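Local coordinates for cupin 2, conserved barrel domain protein (Novosphingobium aromaticivorans DSM 12444, PDB 3ES1) that is of unknown function but adopts a cupin-like beta-barrel fold and belongs to the Cupin_2 family, at residues 13-18 against 29-35. Numbering follows the deposited sequence.
Sequences PVQRVV and FKSEDVT
A classic beta bulge marks this antiparallel hairpin: Lys30 and Ser31 both face Val18, whose O accepts from Lys30 N (2.7 Å) and Ser31 N (3.2 Å), with Lys30 helix-like (phi/psi -93/-44). Beyond it the axes of 14-18 and 29-35 approach to 4.6 Å, with N-to-C directions 166° apart. The hydrogen-bonded pairs have Val14 N to Thr35 O, Arg16 N to Asp33 O and Val18 N to Ser31 O at 2.8 Å, with returns Thr35 N to Val14 O and Asp33 N to Arg16 O at 3.0 Å; Gln15–Val34 and Val17–Glu32 are non-hydrogen-bonded. On the Arg16 face, Asp33 (chi1 p) places OD1 3.0 Å from Arg16 NE in a salt bridge, while its OD2 accepts from Thr35 OG1 (2.8 Å); Arg16 NH1 also hydrogen-bonds Val50 O and salt-bridges Asp65. Two waters link Asp33 to the Val14 and Arg16 carbonyls. The other face carries Gln15 NE2 to Glu32 OE2 (3.0 Å) and Val17 CG1 against Phe29's ring edge (CD1, 3.6 Å). From the second subunit, Arg123 N donates to Gln15 OE1 and Arg120 salt-bridges Glu32. Val14 and Val18 lean on Leu48 and Trp51 of strand 45-53, and Arg16–Val18 join a parallel second-subunit strand, extending the sheet across the dimer.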
ATOM      1  N   PRO A  13       0.870 -11.151 -14.760  1.00 18.11           N
ATOM      2  CA  PRO A  13      -0.383 -10.869 -14.050  1.00 18.02           C
ATOM      3  C   PRO A  13      -0.126 -10.846 -12.569  1.00 18.26           C
ATOM      4  O   PRO A  13       0.916 -11.277 -12.082  1.00 19.60           O
ATOM      5  CB  PRO A  13      -1.300 -12.040 -14.417  1.00 17.05           C
ATOM      6  CG  PRO A  13      -0.376 -13.165 -14.833  1.00 19.19           C
ATOM      7  CD  PRO A  13       0.887 -12.489 -15.380  1.00 16.96           C
ATOM      8  N   VAL A  14      -1.115 -10.357 -11.851  1.00 18.34           N
ATOM      9  CA  VAL A  14      -1.001 -10.130 -10.409  1.00 18.33           C
ATOM     10  C   VAL A  14      -1.825 -11.145  -9.588  1.00 17.67           C
ATOM     11  O   VAL A  14      -3.002 -11.298  -9.780  1.00 17.89           O
ATOM     12  CB  VAL A  14      -1.479  -8.694 -10.087  1.00 18.73           C
ATOM     13  CG1 VAL A  14      -1.431  -8.404  -8.554  1.00 18.41           C
ATOM     14  CG2 VAL A  14      -0.696  -7.642 -10.928  1.00 17.05           C
ATOM     15  N   GLN A  15      -1.149 -11.836  -8.684  1.00 17.67           N
ATOM     16  CA  GLN A  15      -1.792 -12.703  -7.684  1.00 17.30           C
ATOM     17  C   GLN A  15      -2.377 -11.867  -6.570  1.00 17.67           C
ATOM     18  O   GLN A  15      -1.693 -11.017  -5.980  1.00 18.42           O
ATOM     19  CB  GLN A  15      -0.750 -13.697  -7.095  1.00 17.62           C
ATOM     20  CG  GLN A  15      -1.272 -14.642  -6.000  1.00 19.67           C
ATOM     21  CD  GLN A  15      -0.153 -15.376  -5.315  1.00 16.79           C
ATOM     22  OE1 GLN A  15       1.027 -14.946  -5.377  1.00 17.33           O
ATOM     23  NE2 GLN A  15      -0.499 -16.462  -4.616  1.00 18.28           N
ATOM     24  N   ARG A  16      -3.643 -12.148  -6.275  1.00 17.55           N
ATOM     25  CA  ARG A  16      -4.386 -11.556  -5.167  1.00 18.31           C
ATOM     26  C   ARG A  16      -4.874 -12.661  -4.222  1.00 17.26           C
ATOM     27  O   ARG A  16      -5.511 -13.630  -4.648  1.00 16.76           O
ATOM     28  CB  ARG A  16      -5.579 -10.738  -5.684  1.00 17.76           C
ATOM     29  CG  ARG A  16      -6.416 -10.046  -4.560  1.00 19.91           C
ATOM     30  CD  ARG A  16      -7.613  -9.295  -5.136  1.00 20.21           C
ATOM     31  NE  ARG A  16      -8.715 -10.185  -5.419  1.00 21.03           N
ATOM     32  CZ  ARG A  16      -9.991  -9.842  -5.440  1.00 21.84           C
ATOM     33  NH1 ARG A  16     -10.362  -8.597  -5.198  1.00 19.61           N
ATOM     34  NH2 ARG A  16     -10.891 -10.767  -5.690  1.00 23.87           N
ATOM     35  N   VAL A  17      -4.541 -12.509  -2.957  1.00 17.40           N
ATOM     36  CA  VAL A  17      -4.969 -13.443  -1.923  1.00 17.51           C
ATOM     37  C   VAL A  17      -5.756 -12.689  -0.899  1.00 17.37           C
ATOM     38  O   VAL A  17      -5.244 -11.762  -0.279  1.00 19.79           O
ATOM     39  CB  VAL A  17      -3.765 -14.173  -1.239  1.00 18.82           C
ATOM     40  CG1 VAL A  17      -4.257 -15.003  -0.024  1.00 16.90           C
ATOM     41  CG2 VAL A  17      -2.956 -15.044  -2.261  1.00 18.10           C
ATOM     42  N   VAL A  18      -6.986 -13.108  -0.676  1.00 17.46           N
ATOM     43  CA  VAL A  18      -7.892 -12.416   0.280  1.00 16.86           C
ATOM     44  C   VAL A  18      -8.287 -13.311   1.426  1.00 16.66           C
ATOM     45  O   VAL A  18      -8.754 -14.423   1.217  1.00 17.01           O
ATOM     46  CB  VAL A  18      -9.184 -11.938  -0.399  1.00 17.35           C
ATOM     47  CG1 VAL A  18     -10.088 -11.154   0.615  1.00 16.29           C
ATOM     48  CG2 VAL A  18      -8.870 -11.103  -1.654  1.00 15.84           C
ATOM     49  N   PHE A  29      -8.722 -18.633   4.101  1.00 19.83           N
ATOM     50  CA  PHE A  29      -8.565 -17.991   2.757  1.00 19.63           C
ATOM     51  C   PHE A  29      -9.922 -17.851   2.097  1.00 20.22           C
ATOM     52  O   PHE A  29     -10.675 -18.821   2.011  1.00 20.60           O
ATOM     53  CB  PHE A  29      -7.550 -18.782   1.882  1.00 19.52           C
ATOM     54  CG  PHE A  29      -6.161 -18.732   2.426  1.00 17.54           C
ATOM     55  CD1 PHE A  29      -5.370 -17.617   2.238  1.00 20.21           C
ATOM     56  CD2 PHE A  29      -5.638 -19.783   3.172  1.00 20.99           C
ATOM     57  CE1 PHE A  29      -4.064 -17.585   2.770  1.00 19.48           C
ATOM     58  CE2 PHE A  29      -4.357 -19.718   3.739  1.00 19.39           C
ATOM     59  CZ  PHE A  29      -3.596 -18.615   3.551  1.00 18.72           C
ATOM     60  N   LYS A  30     -10.224 -16.630   1.654  1.00 20.37           N
ATOM     61  CA  LYS A  30     -11.532 -16.251   1.104  1.00 21.68           C
ATOM     62  C   LYS A  30     -11.535 -16.408  -0.410  1.00 21.63           C
ATOM     63  O   LYS A  30     -12.473 -16.936  -0.979  1.00 21.30           O
ATOM     64  CB  LYS A  30     -11.888 -14.821   1.512  1.00 22.68           C
ATOM     65  CG  LYS A  30     -13.291 -14.352   1.091  1.00 27.74           C
ATOM     66  CD  LYS A  30     -13.652 -12.941   1.558  1.00 31.10           C
ATOM     67  CE  LYS A  30     -14.814 -12.379   0.722  1.00 33.21           C
ATOM     68  NZ  LYS A  30     -16.167 -12.557   1.356  1.00 31.38           N
ATOM     69  N   SER A  31     -10.456 -15.960  -1.044  1.00 21.20           N
ATOM     70  CA  SER A  31     -10.282 -16.077  -2.474  1.00 21.34           C
ATOM     71  C   SER A  31      -8.832 -15.890  -2.901  1.00 21.41           C
ATOM     72  O   SER A  31      -8.004 -15.268  -2.197  1.00 22.35           O
ATOM     73  CB  SER A  31     -11.145 -15.055  -3.220  1.00 22.10           C
ATOM     74  OG  SER A  31     -10.676 -13.745  -2.988  1.00 23.05           O
ATOM     75  N   GLU A  32      -8.542 -16.449  -4.057  1.00 20.70           N
ATOM     76  CA  GLU A  32      -7.242 -16.264  -4.709  1.00 20.73           C
ATOM     77  C   GLU A  32      -7.399 -16.248  -6.205  1.00 20.41           C
ATOM     78  O   GLU A  32      -8.165 -17.035  -6.763  1.00 20.37           O
ATOM     79  CB  GLU A  32      -6.285 -17.367  -4.300  1.00 20.55           C
ATOM     80  CG  GLU A  32      -4.890 -17.316  -4.954  1.00 19.84           C
ATOM     81  CD  GLU A  32      -3.973 -18.447  -4.503  1.00 20.69           C
ATOM     82  OE1 GLU A  32      -4.443 -19.428  -3.884  1.00 23.47           O
ATOM     83  OE2 GLU A  32      -2.769 -18.396  -4.838  1.00 20.58           O
ATOM     84  N   ASP A  33      -6.691 -15.337  -6.846  1.00 19.37           N
ATOM     85  CA  ASP A  33      -6.771 -15.197  -8.305  1.00 18.97           C
ATOM     86  C   ASP A  33      -5.488 -14.638  -8.839  1.00 19.15           C
ATOM     87  O   ASP A  33      -4.787 -13.952  -8.139  1.00 16.94           O
ATOM     88  CB  ASP A  33      -7.935 -14.292  -8.761  1.00 19.25           C
ATOM     89  CG  ASP A  33      -7.835 -12.866  -8.254  1.00 21.04           C
ATOM     90  OD1 ASP A  33      -8.346 -12.595  -7.161  1.00 24.03           O
ATOM     91  OD2 ASP A  33      -7.274 -11.998  -8.959  1.00 25.61           O
ATOM     92  N   VAL A  34      -5.222 -14.926 -10.114  1.00 18.37           N
ATOM     93  CA  VAL A  34      -4.085 -14.332 -10.819  1.00 18.58           C
ATOM     94  C   VAL A  34      -4.662 -13.667 -12.060  1.00 19.46           C
ATOM     95  O   VAL A  34      -5.197 -14.353 -12.931  1.00 19.13           O
ATOM     96  CB  VAL A  34      -3.028 -15.412 -11.223  1.00 17.78           C
ATOM     97  CG1 VAL A  34      -1.924 -14.837 -12.128  1.00 18.17           C
ATOM     98  CG2 VAL A  34      -2.442 -16.089  -9.964  1.00 20.28           C
ATOM     99  N   THR A  35      -4.538 -12.336 -12.117  1.00 19.84           N
ATOM    100  CA  THR A  35      -5.252 -11.485 -13.078  1.00 19.39           C
ATOM    101  C   THR A  35      -4.341 -10.423 -13.731  1.00 20.00           C
ATOM    102  O   THR A  35      -3.578  -9.763 -13.048  1.00 18.55           O
ATOM    103  CB  THR A  35      -6.393 -10.727 -12.352  1.00 19.86           C
ATOM    104  OG1 THR A  35      -7.225 -11.685 -11.694  1.00 22.40           O
ATOM    105  CG2 THR A  35      -7.281  -9.978 -13.327  1.00 19.53           C
TER
HETATM  106  O   HOH W   1      -5.415 -10.268  -9.065  1.00 18.93           O
HETATM  107  O   HOH W   2      -8.300 -13.247  -4.756  1.00 26.51           O